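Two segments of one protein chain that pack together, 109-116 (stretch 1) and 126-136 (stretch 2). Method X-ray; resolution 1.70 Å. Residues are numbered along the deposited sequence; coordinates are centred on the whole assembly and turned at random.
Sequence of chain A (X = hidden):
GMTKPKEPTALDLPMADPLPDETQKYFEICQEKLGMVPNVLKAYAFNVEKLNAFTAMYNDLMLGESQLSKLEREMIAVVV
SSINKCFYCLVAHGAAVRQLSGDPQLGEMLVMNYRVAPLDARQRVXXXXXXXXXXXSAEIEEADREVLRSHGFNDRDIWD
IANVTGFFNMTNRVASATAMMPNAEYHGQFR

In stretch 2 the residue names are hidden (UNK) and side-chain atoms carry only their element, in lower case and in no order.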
# COMPACT_ATOMS: atom_id res chain seq x y z
N MSE A 109 -11.92 -20.97 5.87
CA MSE A 109 -11.30 -20.55 4.63
C MSE A 109 -11.65 -19.12 4.29
O MSE A 109 -10.79 -18.36 3.90
CB MSE A 109 -11.69 -21.49 3.47
CG MSE A 109 -11.04 -22.85 3.53
SE MSE A 109 -11.90 -24.03 2.25
CE MSE A 109 -10.34 -25.12 2.03
N LEU A 110 -12.91 -18.72 4.43
CA LEU A 110 -13.32 -17.38 4.04
C LEU A 110 -12.78 -16.35 5.03
O LEU A 110 -12.46 -15.23 4.67
CB LEU A 110 -14.84 -17.28 3.91
CG LEU A 110 -15.51 -18.21 2.90
CD1 LEU A 110 -16.98 -17.85 2.67
CD2 LEU A 110 -14.83 -18.20 1.54
N VAL A 111 -12.70 -16.81 6.29
CA VAL A 111 -12.19 -15.90 7.33
C VAL A 111 -10.72 -15.60 7.09
O VAL A 111 -10.24 -14.47 7.25
CB VAL A 111 -12.42 -16.52 8.71
CG1 VAL A 111 -11.52 -15.89 9.76
CG2 VAL A 111 -13.88 -16.36 9.10
N MSE A 112 -9.97 -16.62 6.67
CA MSE A 112 -8.53 -16.58 6.55
C MSE A 112 -7.99 -16.21 5.19
O MSE A 112 -7.15 -15.32 5.03
CB MSE A 112 -7.96 -17.95 6.94
CG MSE A 112 -8.28 -18.31 8.40
SE MSE A 112 -7.87 -20.13 8.76
CE MSE A 112 -8.11 -20.07 10.66
N ASN A 113 -8.39 -16.89 4.14
CA ASN A 113 -7.95 -16.50 2.79
C ASN A 113 -8.90 -17.13 1.79
O ASN A 113 -8.71 -18.32 1.53
CB ASN A 113 -6.53 -16.94 2.51
CG ASN A 113 -6.09 -16.62 1.08
OD1 ASN A 113 -6.78 -15.92 0.35
ND2 ASN A 113 -4.94 -17.11 0.65
N TYR A 114 -9.89 -16.40 1.31
CA TYR A 114 -10.97 -17.03 0.56
C TYR A 114 -10.49 -17.71 -0.72
O TYR A 114 -11.15 -18.59 -1.28
CB TYR A 114 -12.04 -15.98 0.23
CG TYR A 114 -11.72 -15.08 -0.93
CD1 TYR A 114 -10.90 -13.97 -0.76
CD2 TYR A 114 -12.22 -15.34 -2.20
CE1 TYR A 114 -10.60 -13.14 -1.82
CE2 TYR A 114 -11.92 -14.51 -3.27
CZ TYR A 114 -11.11 -13.42 -3.07
OH TYR A 114 -10.80 -12.57 -4.11
N ARG A 115 -9.32 -17.29 -1.18
CA ARG A 115 -8.82 -17.78 -2.44
C ARG A 115 -8.50 -19.26 -2.42
O ARG A 115 -8.32 -19.84 -3.50
CB ARG A 115 -7.55 -17.01 -2.79
CG ARG A 115 -7.82 -15.52 -3.00
CD ARG A 115 -6.61 -14.82 -3.61
NE ARG A 115 -6.22 -13.72 -2.75
CZ ARG A 115 -6.59 -12.46 -2.81
NH1 ARG A 115 -7.42 -12.03 -3.76
NH2 ARG A 115 -6.07 -11.66 -1.88
N VAL A 116 -8.38 -19.82 -1.22
CA VAL A 116 -8.03 -21.23 -1.14
C VAL A 116 -9.28 -22.09 -1.28
O VAL A 116 -9.17 -23.30 -1.41
CB VAL A 116 -7.39 -21.63 0.21
CG1 VAL A 116 -6.10 -20.87 0.42
CG2 VAL A 116 -8.38 -21.38 1.33
N UNK A 126 -17.97 -13.69 -7.65
CA UNK A 126 -18.75 -12.91 -6.72
C UNK A 126 -17.86 -12.36 -5.60
O UNK A 126 -17.86 -11.16 -5.29
se UNK A 126 -22.00 -14.29 -4.36
c UNK A 126 -20.69 -15.17 -3.29
c UNK A 126 -20.79 -13.06 -5.19
c UNK A 126 -19.88 -13.77 -6.18
N UNK A 127 -17.08 -13.24 -5.01
CA UNK A 127 -16.15 -12.82 -3.96
C UNK A 127 -14.99 -11.96 -4.45
O UNK A 127 -14.54 -11.06 -3.74
c UNK A 127 -17.52 -14.03 -1.49
c UNK A 127 -16.11 -16.07 -1.80
c UNK A 127 -16.71 -14.86 -2.49
c UNK A 127 -15.63 -14.04 -3.18
N UNK A 128 -14.46 -12.21 -5.63
CA UNK A 128 -13.40 -11.38 -6.18
C UNK A 128 -13.86 -9.94 -6.41
O UNK A 128 -13.11 -8.98 -6.19
o UNK A 128 -11.96 -13.82 -8.55
o UNK A 128 -11.61 -13.58 -6.37
c UNK A 128 -12.11 -13.22 -7.46
c UNK A 128 -12.95 -11.97 -7.52
N UNK A 129 -15.10 -9.79 -6.87
CA UNK A 129 -15.71 -8.47 -7.06
C UNK A 129 -15.87 -7.73 -5.72
O UNK A 129 -15.56 -6.56 -5.58
c UNK A 129 -17.69 -7.38 -8.31
c UNK A 129 -17.40 -6.89 -9.58
c UNK A 129 -17.05 -8.66 -7.78
c UNK A 129 -18.61 -6.66 -7.55
c UNK A 129 -18.87 -5.03 -9.26
c UNK A 129 -19.20 -5.51 -8.00
c UNK A 129 -18.01 -5.75 -10.05
N UNK A 130 -16.38 -8.45 -4.73
CA UNK A 130 -16.54 -7.87 -3.40
C UNK A 130 -15.18 -7.42 -2.87
O UNK A 130 -15.08 -6.33 -2.31
c UNK A 130 -17.20 -8.87 -2.46
N UNK A 131 -14.17 -8.25 -3.08
CA UNK A 131 -12.79 -7.96 -2.67
C UNK A 131 -12.26 -6.71 -3.35
O UNK A 131 -11.67 -5.83 -2.72
c UNK A 131 -11.85 -9.13 -2.94
N UNK A 132 -12.47 -6.64 -4.65
CA UNK A 132 -12.03 -5.46 -5.38
C UNK A 132 -12.78 -4.20 -4.98
O UNK A 132 -12.24 -3.07 -4.93
c UNK A 132 -10.96 -3.61 -9.90
c UNK A 132 -12.16 -5.72 -6.89
n UNK A 132 -10.56 -4.04 -11.26
c UNK A 132 -11.65 -4.77 -9.18
c UNK A 132 -11.61 -4.52 -7.68
N UNK A 133 -14.06 -4.31 -4.68
CA UNK A 133 -14.83 -3.20 -4.16
C UNK A 133 -14.30 -2.76 -2.79
O UNK A 133 -14.28 -1.59 -2.44
se UNK A 133 -18.95 -4.07 -4.86
c UNK A 133 -17.15 -3.59 -5.19
c UNK A 133 -16.28 -3.63 -3.95
c UNK A 133 -19.37 -2.58 -3.74
N UNK A 134 -13.86 -3.75 -2.03
CA UNK A 134 -13.40 -3.48 -0.67
C UNK A 134 -12.06 -2.77 -0.70
O UNK A 134 -11.84 -1.78 0.02
c UNK A 134 -12.87 -4.55 1.55
o UNK A 134 -14.75 -5.25 0.26
c UNK A 134 -13.39 -4.79 0.13
N UNK A 135 -11.16 -3.23 -1.57
CA UNK A 135 -9.85 -2.58 -1.68
C UNK A 135 -9.77 -1.38 -2.60
O UNK A 135 -8.95 -0.46 -2.39
c UNK A 135 -8.46 -4.61 -1.08
c UNK A 135 -8.59 -6.06 -1.47
c UNK A 135 -7.11 -7.89 -2.23
c UNK A 135 -8.86 -3.65 -2.18
n UNK A 135 -8.08 -8.80 -2.20
n UNK A 135 -7.32 -6.62 -1.90
n UNK A 135 -5.86 -8.20 -2.60
N UNK A 136 -10.57 -1.33 -3.65
CA UNK A 136 -10.34 -0.33 -4.69
C UNK A 136 -11.57 -0.13 -5.55
O UNK A 136 -11.52 -0.34 -6.76
c UNK A 136 -9.18 -0.77 -5.57

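Position 126 carries an unbranched side chain of two carbons, a selenium and a terminal carbon. It makes no contact with stretch 1, and the selenium identifies selenomethionine, Met 126. Position 127 has four side-chain carbons forked at the second, with CA-to-CB directed toward stretch 1. Its CB lies 3.7 Å from CE2 of Tyr 114, and one tip of the fork approaches the side chain of Leu 110; this is Leu 127, whose CD1 is 4.2 Å from CD2 of Leu 110. At position 128 two carbons end in two oxygens, one of which is 2.6 Å from OH of Tyr 114. A carboxylate on so short a stem is Asp 128, and the tyrosine hydroxyl donates a hydrogen bond to its OD1.

Position 129 shows one carbon followed by a six-carbon ring without a hydroxyl; its CA-to-CB bond points away from stretch 1 and nothing there is touched: Phe 129. Position 130 has a single carbon, directed sideways and without contact, hence Ala 130. A single carbon also makes up the side chain at 131, but here it points toward stretch 1, and its CB lies 3.8 Å from OH of Tyr 114; this is Ala 131. Four carbons in a row ending in nitrogen define position 132 as Lys 132, whose end leads away from stretch 1. Position 133 repeats the pattern of 126, out of reach of stretch 1: selenomethionine Met 133.

At 134 one carbon bears an oxygen and a carbon, the branched pattern of Thr 134; its OG1 donates a 2.8 Å hydrogen bond to O of Ala 130, one turn back. Position 135 has three carbons, a nitrogen and a carbon bearing two more nitrogens, a guanidinium that reaches Arg 115. It is Arg 135, with NH1 3.5 Å from NH2 of Arg 115. Position 136 has one carbon and no contact, and is Ala 136.

The contact is small, burying 276 Å² in all, and centres on Tyr 114, which follows the end of the first helix. Positions 127, 131 and 135 recur at helical spacing, so their CB atoms all face stretch 1, and the tyrosine ring packs against Leu 127 and Ala 131. Asp 128 meets the ring at its edge, where the hydroxyl lies, and the hydrogen bond anchors the ring's outer end. The two arginines approach edge to edge, but their like charges offer no electrostatic attraction.

Stretch 2 126-136: MLDFAAKMTRA
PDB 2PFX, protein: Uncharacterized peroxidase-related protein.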